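Local coordinates for protein RE68036p (Drosophila melanogaster, PDB 1SQH) that is of unproven function but may transfer acyl groups to the amine of glycine, at residues A[43-48]-A[207-212]; A[54-59]-A[63-68]; A[232-237]-A[254-259]. One frame throughout, in Å; residues are numbered along the deposited sequence.

Interaction 1 of 3, residues A[43-48]-A[207-212]; sequences RKWDRQ and RFNKSL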
loop_
_atom_site.group_PDB
_atom_site.type_symbol
_atom_site.label_atom_id
_atom_site.label_comp_id
_atom_site.label_asym_id
_atom_site.label_seq_id
_atom_site.Cartn_x
_atom_site.Cartn_y
_atom_site.Cartn_z
ATOM N N ARG A 43 2.915 -0.525 11.789
ATOM C CA ARG A 43 3.612 -0.652 13.056
ATOM C C ARG A 43 5.119 -0.812 12.844
ATOM O O ARG A 43 5.911 -0.378 13.685
ATOM C CB ARG A 43 3.041 -1.819 13.861
ATOM C CG ARG A 43 1.625 -1.538 14.341
ATOM C CD ARG A 43 1.576 -0.276 15.209
ATOM N NE ARG A 43 2.088 -0.519 16.558
ATOM C CZ ARG A 43 2.596 0.423 17.351
ATOM N NH1 ARG A 43 2.671 1.682 16.927
ATOM N NH2 ARG A 43 3.012 0.108 18.570
ATOM N N LYS A 44 5.523 -1.425 11.730
ATOM C CA LYS A 44 6.946 -1.569 11.454
ATOM C C LYS A 44 7.538 -0.171 11.296
ATOM O O LYS A 44 8.581 0.145 11.889
ATOM C CB LYS A 44 7.184 -2.363 10.172
ATOM C CG LYS A 44 8.670 -2.475 9.802
ATOM C CD LYS A 44 8.910 -3.375 8.590
ATOM C CE LYS A 44 8.284 -2.801 7.333
ATOM N NZ LYS A 44 8.620 -3.628 6.143
ATOM N N TRP A 45 6.859 0.663 10.500
ATOM C CA TRP A 45 7.303 2.034 10.272
ATOM C C TRP A 45 7.274 2.836 11.573
ATOM O O TRP A 45 8.210 3.592 11.864
ATOM C CB TRP A 45 6.418 2.744 9.237
ATOM C CG TRP A 45 6.693 2.366 7.805
ATOM C CD1 TRP A 45 7.828 1.785 7.304
ATOM C CD2 TRP A 45 5.830 2.596 6.682
ATOM N NE1 TRP A 45 7.722 1.640 5.941
ATOM C CE2 TRP A 45 6.509 2.128 5.533
ATOM C CE3 TRP A 45 4.550 3.157 6.537
ATOM C CZ2 TRP A 45 5.947 2.204 4.250
ATOM C CZ3 TRP A 45 3.993 3.233 5.261
ATOM C CH2 TRP A 45 4.695 2.758 4.134
ATOM N N ASP A 46 6.193 2.683 12.340
ATOM C CA ASP A 46 6.045 3.391 13.611
ATOM C C ASP A 46 7.301 3.171 14.452
ATOM O O ASP A 46 7.877 4.115 14.988
ATOM C CB ASP A 46 4.825 2.877 14.396
ATOM C CG ASP A 46 3.488 3.372 13.828
ATOM O OD1 ASP A 46 3.483 4.271 12.964
ATOM O OD2 ASP A 46 2.430 2.866 14.272
ATOM N N ARG A 47 7.714 1.916 14.567
ATOM C CA ARG A 47 8.901 1.563 15.339
ATOM C C ARG A 47 10.146 2.291 14.815
ATOM O O ARG A 47 10.865 2.937 15.579
ATOM C CB ARG A 47 9.130 0.057 15.263
ATOM C CG ARG A 47 10.181 -0.486 16.211
ATOM C CD ARG A 47 9.601 -0.680 17.598
ATOM N NE ARG A 47 10.513 -1.422 18.463
ATOM C CZ ARG A 47 10.251 -1.738 19.726
ATOM N NH1 ARG A 47 11.141 -2.416 20.441
ATOM N NH2 ARG A 47 9.095 -1.374 20.274
ATOM N N GLN A 48 10.388 2.191 13.507
ATOM C CA GLN A 48 11.550 2.827 12.883
ATOM C C GLN A 48 11.561 4.348 13.057
ATOM O O GLN A 48 12.517 4.917 13.577
ATOM C CB GLN A 48 11.589 2.507 11.389
ATOM C CG GLN A 48 11.523 1.033 11.026
ATOM C CD GLN A 48 11.392 0.829 9.524
ATOM O OE1 GLN A 48 12.247 1.266 8.750
ATOM N NE2 GLN A 48 10.316 0.172 9.106
ATOM N N ARG A 207 14.056 6.319 2.017
ATOM C CA ARG A 207 14.770 6.400 3.283
ATOM C C ARG A 207 14.487 5.259 4.259
ATOM O O ARG A 207 15.420 4.642 4.792
ATOM C CB ARG A 207 14.473 7.734 3.981
ATOM C CG ARG A 207 15.211 7.890 5.301
ATOM C CD ARG A 207 14.913 9.207 5.992
ATOM N NE ARG A 207 15.609 9.274 7.276
ATOM C CZ ARG A 207 15.453 10.247 8.169
ATOM N NH1 ARG A 207 14.616 11.248 7.926
ATOM N NH2 ARG A 207 16.139 10.219 9.304
ATOM N N PHE A 208 13.204 4.977 4.486
ATOM C CA PHE A 208 12.799 3.941 5.435
ATOM C C PHE A 208 12.374 2.584 4.891
ATOM O O PHE A 208 12.225 1.625 5.660
ATOM C CB PHE A 208 11.705 4.508 6.326
ATOM C CG PHE A 208 12.205 5.547 7.269
ATOM C CD1 PHE A 208 13.009 5.184 8.348
ATOM C CD2 PHE A 208 11.936 6.893 7.056
ATOM C CE1 PHE A 208 13.535 6.150 9.202
ATOM C CE2 PHE A 208 12.461 7.865 7.905
ATOM C CZ PHE A 208 13.262 7.490 8.977
ATOM N N ASN A 209 12.180 2.492 3.581
ATOM C CA ASN A 209 11.780 1.230 2.962
ATOM C C ASN A 209 12.892 0.724 2.051
ATOM O O ASN A 209 13.836 1.461 1.739
ATOM C CB ASN A 209 10.493 1.437 2.144
ATOM C CG ASN A 209 9.286 0.719 2.746
ATOM O OD1 ASN A 209 9.265 0.400 3.939
ATOM N ND2 ASN A 209 8.274 0.472 1.923
ATOM N N LYS A 210 12.799 -0.533 1.628
ATOM C CA LYS A 210 13.801 -1.062 0.704
ATOM C C LYS A 210 13.411 -0.609 -0.707
ATOM O O LYS A 210 12.237 -0.344 -0.982
ATOM C CB LYS A 210 13.858 -2.596 0.757
ATOM C CG LYS A 210 14.415 -3.156 2.060
ATOM C CD LYS A 210 14.495 -4.679 2.011
ATOM C CE LYS A 210 14.825 -5.290 3.376
ATOM N NZ LYS A 210 16.243 -5.122 3.789
ATOM N N SER A 211 14.405 -0.496 -1.584
ATOM C CA SER A 211 14.181 -0.090 -2.965
ATOM C C SER A 211 15.315 -0.632 -3.836
ATOM O O SER A 211 16.357 -1.045 -3.322
ATOM C CB SER A 211 14.130 1.432 -3.070
ATOM O OG SER A 211 15.376 1.996 -2.713
ATOM N N LEU A 212 15.103 -0.655 -5.149
ATOM C CA LEU A 212 16.123 -1.140 -6.068
ATOM C C LEU A 212 16.070 -0.391 -7.385
ATOM O O LEU A 212 14.998 -0.180 -7.949
ATOM C CB LEU A 212 15.958 -2.640 -6.326
ATOM C CG LEU A 212 16.458 -3.623 -5.264
ATOM C CD1 LEU A 212 16.317 -5.060 -5.773
ATOM C CD2 LEU A 212 17.917 -3.339 -4.951
HETATM O O HOH W 1 7.637 -2.004 4.231
HETATM O O HOH W 2 10.339 -0.285 6.487
#
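Trp45 and Asn209 form the tight part of this contact, where helix 34-51 meets the turn that carries the chain out of helix 199-208 into strand 211-216. The indole NE1 gives its hydrogen to Asn209 OD1 at 2.8 Å, nearly straight at 163°. The acceptor lies in the ring plane, whereas the donor stands above the carbonyl plane rather than on a lone pair, and the amide and ring planes are 53° apart. Asn209 ND2 lies 3.7 Å from Trp45 CZ2 and is hydrogen-bonded to Asn229 O, with a weak bond to Gln228 O. Tryptophan suits the buried site: it fills space and brings one directed N-H.

The other side is looser and hydrated. Gln48, extended beyond CG, lies alongside Phe208, yet its OE1 and Phe208 O, 3.1 Å apart, are both acceptors and cannot bond. Water 2 bridges instead, accepting from Gln48 NE2 at 2.7 Å and donating to Phe208 O and to Asn209 OD1, each at 2.8 Å. Lys44 NZ, salt-bridged to Glu264, donates a hydrogen bond to water 1 (2.7 Å), near the same Asn209 OD1. One asparagine oxygen thus accepts from both protein and solvent, which implies joining by directed polar bonds more than by greasy packing.

Interaction 2 of 3, residues A[54-59]-A[63-68]; sequences IPRNDL and SLRKQF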
loop_
_atom_site.group_PDB
_atom_site.type_symbol
_atom_site.label_atom_id
_atom_site.label_comp_id
_atom_site.label_asym_id
_atom_site.label_seq_id
_atom_site.Cartn_x
_atom_site.Cartn_y
_atom_site.Cartn_z
ATOM N N ILE A 54 11.891 10.998 15.075
ATOM C CA ILE A 54 11.173 11.907 14.190
ATOM C C ILE A 54 9.805 12.243 14.792
ATOM O O ILE A 54 8.930 11.385 14.905
ATOM C CB ILE A 54 10.966 11.278 12.783
ATOM C CG1 ILE A 54 12.323 10.969 12.149
ATOM C CG2 ILE A 54 10.172 12.231 11.887
ATOM C CD1 ILE A 54 12.227 10.347 10.788
ATOM N N PRO A 55 9.600 13.507 15.182
ATOM C CA PRO A 55 8.304 13.868 15.762
ATOM C C PRO A 55 7.110 13.455 14.892
ATOM O O PRO A 55 7.114 13.639 13.669
ATOM C CB PRO A 55 8.412 15.387 15.927
ATOM C CG PRO A 55 9.343 15.790 14.824
ATOM C CD PRO A 55 10.406 14.709 14.904
ATOM N N ARG A 56 6.092 12.886 15.527
ATOM C CA ARG A 56 4.903 12.484 14.794
ATOM C C ARG A 56 4.314 13.744 14.176
ATOM O O ARG A 56 4.580 14.858 14.637
ATOM C CB ARG A 56 3.885 11.834 15.735
ATOM C CG ARG A 56 4.418 10.610 16.460
ATOM C CD ARG A 56 3.326 9.919 17.238
ATOM N NE ARG A 56 3.764 8.614 17.713
ATOM C CZ ARG A 56 2.948 7.647 18.125
ATOM N NH1 ARG A 56 1.631 7.825 18.124
ATOM N NH2 ARG A 56 3.458 6.490 18.532
ATOM N N ASN A 57 3.513 13.572 13.137
ATOM C CA ASN A 57 2.912 14.707 12.462
ATOM C C ASN A 57 3.964 15.511 11.701
ATOM O O ASN A 57 3.651 16.540 11.103
ATOM C CB ASN A 57 2.166 15.587 13.469
ATOM C CG ASN A 57 0.905 14.918 14.001
ATOM O OD1 ASN A 57 0.949 13.800 14.533
ATOM N ND2 ASN A 57 -0.227 15.595 13.854
ATOM N N ASP A 58 5.212 15.039 11.730
ATOM C CA ASP A 58 6.289 15.694 10.983
ATOM C C ASP A 58 5.797 15.763 9.544
ATOM O O ASP A 58 5.574 14.726 8.916
ATOM C CB ASP A 58 7.570 14.860 11.012
ATOM C CG ASP A 58 8.606 15.363 10.023
ATOM O OD1 ASP A 58 9.156 16.461 10.250
ATOM O OD2 ASP A 58 8.858 14.675 9.009
ATOM N N LEU A 59 5.643 16.972 9.022
ATOM C CA LEU A 59 5.133 17.167 7.671
ATOM C C LEU A 59 5.798 16.364 6.533
ATOM O O LEU A 59 5.101 15.892 5.630
ATOM C CB LEU A 59 5.136 18.669 7.338
ATOM C CG LEU A 59 4.143 19.173 6.276
ATOM C CD1 LEU A 59 3.804 20.643 6.545
ATOM C CD2 LEU A 59 4.712 18.978 4.873
ATOM N N SER A 63 3.387 10.872 5.411
ATOM C CA SER A 63 2.944 9.857 4.460
ATOM C C SER A 63 3.260 8.453 4.990
ATOM O O SER A 63 2.706 7.462 4.518
ATOM C CB SER A 63 3.622 10.071 3.103
ATOM O OG SER A 63 5.015 9.818 3.189
ATOM N N LEU A 64 4.144 8.389 5.983
ATOM C CA LEU A 64 4.538 7.128 6.610
ATOM C C LEU A 64 3.769 6.872 7.920
ATOM O O LEU A 64 4.135 5.997 8.712
ATOM C CB LEU A 64 6.044 7.137 6.885
ATOM C CG LEU A 64 6.960 6.549 5.804
ATOM C CD1 LEU A 64 6.556 7.053 4.435
ATOM C CD2 LEU A 64 8.413 6.903 6.105
ATOM N N ARG A 65 2.702 7.635 8.144
ATOM C CA ARG A 65 1.896 7.497 9.351
ATOM C C ARG A 65 0.445 7.163 9.031
ATOM O O ARG A 65 -0.029 7.392 7.921
ATOM C CB ARG A 65 1.921 8.799 10.170
ATOM C CG ARG A 65 3.287 9.485 10.300
ATOM C CD ARG A 65 4.382 8.487 10.612
ATOM N NE ARG A 65 4.847 8.502 11.996
ATOM C CZ ARG A 65 5.787 9.316 12.463
ATOM N NH1 ARG A 65 6.370 10.202 11.661
ATOM N NH2 ARG A 65 6.169 9.221 13.725
ATOM N N LYS A 66 -0.259 6.620 10.015
ATOM C CA LYS A 66 -1.672 6.294 9.864
ATOM C C LYS A 66 -2.337 6.406 11.231
ATOM O O LYS A 66 -1.717 6.121 12.255
ATOM C CB LYS A 66 -1.868 4.867 9.332
ATOM C CG LYS A 66 -1.590 4.668 7.847
ATOM C CD LYS A 66 -2.146 3.315 7.374
ATOM C CE LYS A 66 -1.804 3.024 5.923
ATOM N NZ LYS A 66 -0.327 2.938 5.723
ATOM N N GLN A 67 -3.593 6.828 11.251
ATOM C CA GLN A 67 -4.323 6.937 12.507
ATOM C C GLN A 67 -5.496 5.964 12.435
ATOM O O GLN A 67 -6.407 6.118 11.619
ATOM C CB GLN A 67 -4.806 8.369 12.708
ATOM C CG GLN A 67 -3.663 9.362 12.857
ATOM C CD GLN A 67 -3.994 10.728 12.285
ATOM O OE1 GLN A 67 -4.037 10.909 11.059
ATOM N NE2 GLN A 67 -4.233 11.695 13.165
ATOM N N PHE A 68 -5.446 4.948 13.282
ATOM C CA PHE A 68 -6.480 3.928 13.299
ATOM C C PHE A 68 -7.618 4.304 14.237
ATOM O O PHE A 68 -7.392 4.925 15.279
ATOM C CB PHE A 68 -5.850 2.596 13.715
ATOM C CG PHE A 68 -4.843 2.069 12.721
ATOM C CD1 PHE A 68 -5.264 1.358 11.595
ATOM C CD2 PHE A 68 -3.480 2.313 12.891
ATOM C CE1 PHE A 68 -4.347 0.897 10.649
ATOM C CE2 PHE A 68 -2.553 1.858 11.951
ATOM C CZ PHE A 68 -2.989 1.146 10.826
#
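Pro55 to Asp58 form a type II beta turn, with Arg56 and Asn57 at its corners, closed by a weak bond from Asp58 N to Pro55 O (3.1 Å), and the extended backbone of Arg65 runs past it on the way into strand 67-71. The turn belongs to the surface connection between helix 34-51 and that strand in the N-terminal, acetyltransferase-like part of the chain. Asn57 occupies its left-handed position (phi 70°), which asparagine tolerates better than most residues.

Arg65 carries the contact. Its chain bends at chi2 (-44°) and chi3, folding the guanidinium back against the turn while Leu49 packs on the side chain. Arg56 CA sits over one face of the guanidinium, 4.0 Å from Arg65 CZ. At the edge, in plane, lies Ile54 O, 3.7 Å from Arg65 NH2. Arg56 crosses Arg65 at about a right angle, its CG touching Arg65 NH2 at 3.5 Å, and its own charge is taken by Asp15 in a salt bridge, which probably eases the nearness of the two cations. An alanine in place of Arg65 would probably open a gap under Arg56 CA and CG and leave Ile54 O without the guanidinium edge beside it. The burial has a price: Arg65 NH1 finds no partner in the model, its nearest opposite charge across the contact, Asp58 OD2, being 5.8 Å away.

Interaction 3 of 3, residues A[232-237]-A[254-259]; sequences SGLGML and AAMSRE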
loop_
_atom_site.group_PDB
_atom_site.type_symbol
_atom_site.label_atom_id
_atom_site.label_comp_id
_atom_site.label_asym_id
_atom_site.label_seq_id
_atom_site.Cartn_x
_atom_site.Cartn_y
_atom_site.Cartn_z
ATOM N N SER A 232 4.498 -3.690 2.795
ATOM C CA SER A 232 5.804 -4.339 2.941
ATOM C C SER A 232 6.098 -5.278 1.791
ATOM O O SER A 232 7.030 -6.086 1.854
ATOM C CB SER A 232 5.891 -5.102 4.265
ATOM O OG SER A 232 5.863 -4.200 5.353
ATOM N N GLY A 233 5.294 -5.157 0.736
ATOM C CA GLY A 233 5.460 -5.974 -0.451
ATOM C C GLY A 233 6.091 -5.166 -1.572
ATOM O O GLY A 233 6.807 -4.202 -1.318
ATOM N N LEU A 234 5.809 -5.543 -2.814
ATOM C CA LEU A 234 6.373 -4.856 -3.978
ATOM C C LEU A 234 5.464 -3.769 -4.512
ATOM O O LEU A 234 4.242 -3.906 -4.479
ATOM C CB LEU A 234 6.643 -5.846 -5.118
ATOM C CG LEU A 234 7.943 -6.649 -5.216
ATOM C CD1 LEU A 234 8.358 -7.180 -3.860
ATOM C CD2 LEU A 234 7.741 -7.785 -6.221
ATOM N N GLY A 235 6.068 -2.704 -5.028
ATOM C CA GLY A 235 5.285 -1.622 -5.596
ATOM C C GLY A 235 6.053 -0.680 -6.516
ATOM O O GLY A 235 7.285 -0.682 -6.551
HETATM N N MSE A 236 5.298 0.121 -7.266
HETATM C CA MSE A 236 5.843 1.119 -8.179
HETATM C C MSE A 236 6.932 0.629 -9.121
HETATM O O MSE A 236 7.897 1.353 -9.398
HETATM C CB MSE A 236 6.370 2.303 -7.373
HETATM C CG MSE A 236 5.289 3.046 -6.625
HETATM SE SE MSE A 236 5.947 3.774 -4.972
HETATM C CE MSE A 236 5.660 2.177 -3.882
ATOM N N LEU A 237 6.782 -0.595 -9.619
ATOM C CA LEU A 237 7.767 -1.151 -10.536
ATOM C C LEU A 237 7.671 -0.409 -11.854
ATOM O O LEU A 237 6.580 -0.077 -12.308
ATOM C CB LEU A 237 7.497 -2.639 -10.793
ATOM C CG LEU A 237 8.354 -3.295 -11.891
ATOM C CD1 LEU A 237 9.820 -3.270 -11.462
ATOM C CD2 LEU A 237 7.899 -4.737 -12.143
ATOM N N ALA A 254 12.024 -10.100 -8.867
ATOM C CA ALA A 254 12.607 -11.270 -8.213
ATOM C C ALA A 254 13.553 -10.826 -7.100
ATOM O O ALA A 254 13.454 -11.297 -5.960
ATOM C CB ALA A 254 13.345 -12.141 -9.240
ATOM N N ALA A 255 14.448 -9.892 -7.423
ATOM C CA ALA A 255 15.420 -9.398 -6.457
ATOM C C ALA A 255 14.752 -8.779 -5.229
ATOM O O ALA A 255 15.082 -9.132 -4.086
ATOM C CB ALA A 255 16.341 -8.388 -7.116
HETATM N N MSE A 256 13.818 -7.858 -5.449
HETATM C CA MSE A 256 13.136 -7.242 -4.319
HETATM C C MSE A 256 12.413 -8.293 -3.450
HETATM O O MSE A 256 12.446 -8.211 -2.222
HETATM C CB MSE A 256 12.135 -6.195 -4.806
HETATM C CG MSE A 256 11.524 -5.384 -3.688
HETATM SE SE MSE A 256 12.779 -4.066 -2.994
HETATM C CE MSE A 256 13.597 -5.155 -1.636
ATOM N N SER A 257 11.761 -9.272 -4.083
ATOM C CA SER A 257 11.046 -10.319 -3.339
ATOM C C SER A 257 12.013 -11.054 -2.404
ATOM O O SER A 257 11.727 -11.257 -1.211
ATOM C CB SER A 257 10.389 -11.317 -4.302
ATOM O OG SER A 257 9.353 -10.707 -5.057
ATOM N N ARG A 258 13.157 -11.451 -2.956
ATOM C CA ARG A 258 14.186 -12.133 -2.179
ATOM C C ARG A 258 14.709 -11.236 -1.063
ATOM O O ARG A 258 14.740 -11.643 0.094
ATOM C CB ARG A 258 15.362 -12.518 -3.070
ATOM C CG ARG A 258 15.219 -13.841 -3.770
ATOM C CD ARG A 258 15.986 -14.927 -3.035
ATOM N NE ARG A 258 17.380 -14.559 -2.790
ATOM C CZ ARG A 258 18.389 -15.423 -2.820
ATOM N NH1 ARG A 258 18.161 -16.701 -3.101
ATOM N NH2 ARG A 258 19.615 -15.020 -2.531
ATOM N N GLU A 259 15.112 -10.017 -1.414
ATOM C CA GLU A 259 15.667 -9.097 -0.424
ATOM C C GLU A 259 14.726 -8.856 0.742
ATOM O O GLU A 259 15.151 -8.880 1.897
ATOM C CB GLU A 259 16.059 -7.746 -1.052
ATOM C CG GLU A 259 16.671 -6.767 -0.031
ATOM C CD GLU A 259 17.203 -5.467 -0.643
ATOM O OE1 GLU A 259 17.404 -4.498 0.118
ATOM O OE2 GLU A 259 17.435 -5.404 -1.870
#
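Between Leu234 and its partners Met256 and Ser257 no flat group meets another: there is no ring face or edge across the contact, and the branched tip of a leucine does the touching. The nearby ring is that of Tyr288, which touches Leu234 and whose hydroxyl is hydrogen-bonded to Ser257 OG. Leu234 splits its two methyls between successive helix residues. CD1 rests on Met256 CG at 3.6 Å, while CD2 lies 3.5 Å from Ser257 OG. Met256, a selenomethionine in this crystal, sets CG opposite its backbone N (chi1 -172°); this presents the CB-CG part to the leucine, and bends farther out lead the selenium end away from it, its terminal methyl reaching Lys210.

Strand 234-239 followed by helix 248-263 corresponds to the central strand-helix pair of the GNAT fold, consistent with the family assignment. In relatives the turn joining such a pair usually receives the pyrophosphate of acyl-CoA, and this one probably could do the same. Leu234 also packs on Ile226, Ala253 and Ile260, as a branched apolar residue can when wedged between sheet and helix. A serine is small enough to sit close against it, and its buried hydroxyl is satisfied by Ala253 O, one turn earlier in the helix.

How the interactions relate
From the N terminus, helix 34-51 supplies the first half of interaction 1, whose partner comes only after about 160 residues, so this contact closes the longest loop and ties the N-terminal half to the C-terminal, FR47-like half. Interaction 2 closes a short loop that falls wholly within that span. The two touch: Ile54 and Leu64 both pack on the ring of Phe208. Interaction 3 opens after interaction 1 has closed and crosses neither; it joins strand 234-239 to helix 248-263 within the C-terminal half. Lys44 reaches Ser232, and Lys210 and Leu212 lie against the same helix. Interactions 2 and 3 stay about 9 Å apart at their nearest atoms.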